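Local coordinates for extracellular solute-binding protein (Conexibacter woesei, PDB 4P98), which probably serves as the solute-binding lipoprotein of an ABC transporter, capturing a substrate outside the membrane for uptake, at residues 63-66 and 67-71. Sequence-based numbering, arbitrary orientation.
Sequences QAEP and VIRQF
E65 and R69, one turn apart on helix 61-73, lie side by side and are joined by a salt bridge, a worked example of i to i+4 pairing on an amphipathic helix. OE2 of E65 sits at the edge of the R69 guanidinium, in its plane and 2.8 Å from NH2, while NH2 meets OE2 on the anti side and somewhat out of the carboxylate plane; the two planes stand 63° apart. The R69 chain runs extended through CG and CD and then turns at chi3 (-64°), bringing the guanidinium back alongside E65, one face over O of E65. The same NH2 also forms a salt bridge with E96.

The buried side is packed more tightly. CG1 of I68 lies 3.3 Å from O of A64, and the I68 side chain is surrounded by I24 of strand 22-25 and by P89, I90 and V93 of helix 84-94. N of I68 bonds O of A64 at 2.9 Å. P66 and Q70 form the solvent side, where N of Q70 bonds O of P66.

A methionine in place of R69 would probably strand two carboxylates, E65 and E96, without their shared cation. One guanidinium nitrogen thus serves two acids, probably easing their mutual repulsion while joining helix 61-73 to the segment just after helix 84-94.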
loop_
_atom_site.group_PDB
_atom_site.type_symbol
_atom_site.label_atom_id
_atom_site.label_comp_id
_atom_site.label_asym_id
_atom_site.label_seq_id
_atom_site.Cartn_x
_atom_site.Cartn_y
_atom_site.Cartn_z
ATOM N N GLN A 63 1.870 20.709 12.040
ATOM C CA GLN A 63 3.147 20.150 12.459
ATOM C C GLN A 63 4.049 19.898 11.250
ATOM O O GLN A 63 5.244 20.195 11.289
ATOM C CB GLN A 63 2.915 18.852 13.226
ATOM C CG GLN A 63 1.910 18.991 14.362
ATOM C CD GLN A 63 2.425 19.866 15.489
ATOM O OE1 GLN A 63 3.609 19.825 15.831
ATOM N NE2 GLN A 63 1.532 20.662 16.079
ATOM N N ALA A 64 3.476 19.361 10.176
ATOM C CA ALA A 64 4.264 19.029 8.972
ATOM C C ALA A 64 4.896 20.235 8.271
ATOM O O ALA A 64 6.027 20.152 7.808
ATOM C CB ALA A 64 3.421 18.236 7.984
ATOM N N GLU A 65 4.182 21.354 8.178
ATOM C CA GLU A 65 4.687 22.475 7.393
ATOM C C GLU A 65 6.033 23.032 7.913
ATOM O O GLU A 65 6.960 23.198 7.137
ATOM C CB GLU A 65 3.625 23.564 7.243
ATOM C CG GLU A 65 4.118 24.822 6.553
ATOM C CD GLU A 65 3.010 25.820 6.272
ATOM O OE1 GLU A 65 1.858 25.387 6.116
ATOM O OE2 GLU A 65 3.298 27.037 6.201
ATOM N N PRO A 66 6.156 23.289 9.220
ATOM C CA PRO A 66 7.472 23.761 9.690
ATOM C C PRO A 66 8.621 22.745 9.533
ATOM O O PRO A 66 9.759 23.146 9.308
ATOM C CB PRO A 66 7.247 24.100 11.172
ATOM C CG PRO A 66 5.812 23.870 11.469
ATOM C CD PRO A 66 5.106 23.358 10.248
ATOM N N VAL A 67 8.331 21.448 9.640
ATOM C CA VAL A 67 9.350 20.411 9.478
ATOM C C VAL A 67 9.822 20.393 8.024
ATOM O O VAL A 67 11.023 20.342 7.748
ATOM C CB VAL A 67 8.808 19.018 9.873
ATOM C CG1 VAL A 67 9.791 17.915 9.506
ATOM C CG2 VAL A 67 8.496 18.963 11.360
ATOM N N ILE A 68 8.867 20.433 7.098
ATOM C CA ILE A 68 9.177 20.503 5.671
ATOM C C ILE A 68 10.019 21.760 5.383
ATOM O O ILE A 68 11.053 21.692 4.716
ATOM C CB ILE A 68 7.873 20.484 4.825
ATOM C CG1 ILE A 68 7.194 19.124 4.946
ATOM C CG2 ILE A 68 8.165 20.802 3.364
ATOM C CD1 ILE A 68 5.731 19.135 4.560
ATOM N N ARG A 69 9.593 22.904 5.909
ATOM C CA ARG A 69 10.313 24.158 5.701
ATOM C C ARG A 69 11.758 24.056 6.195
ATOM O O ARG A 69 12.682 24.514 5.523
ATOM C CB ARG A 69 9.601 25.323 6.402
ATOM C CG ARG A 69 10.287 26.669 6.190
ATOM C CD ARG A 69 9.486 27.846 6.731
ATOM N NE ARG A 69 8.224 27.992 6.017
ATOM C CZ ARG A 69 7.030 27.652 6.486
ATOM N NH1 ARG A 69 6.882 27.166 7.720
ATOM N NH2 ARG A 69 5.963 27.818 5.712
ATOM N N GLN A 70 11.934 23.448 7.361
ATOM C CA GLN A 70 13.249 23.313 7.980
ATOM C C GLN A 70 14.197 22.471 7.129
ATOM O O GLN A 70 15.365 22.811 6.985
ATOM C CB GLN A 70 13.104 22.712 9.388
ATOM C CG GLN A 70 14.413 22.411 10.084
ATOM C CD GLN A 70 14.222 21.931 11.512
ATOM O OE1 GLN A 70 13.164 21.397 11.880
ATOM N NE2 GLN A 70 15.247 22.117 12.326
ATOM N N PHE A 71 13.707 21.377 6.550
ATOM C CA PHE A 71 14.543 20.579 5.658
ATOM C C PHE A 71 14.939 21.362 4.409
ATOM O O PHE A 71 16.090 21.310 3.976
ATOM C CB PHE A 71 13.854 19.268 5.257
ATOM C CG PHE A 71 13.925 18.197 6.309
ATOM C CD1 PHE A 71 15.156 17.730 6.763
ATOM C CD2 PHE A 71 12.774 17.634 6.829
ATOM C CE1 PHE A 71 15.230 16.722 7.714
ATOM C CE2 PHE A 71 12.839 16.635 7.787
ATOM C CZ PHE A 71 14.068 16.181 8.236
#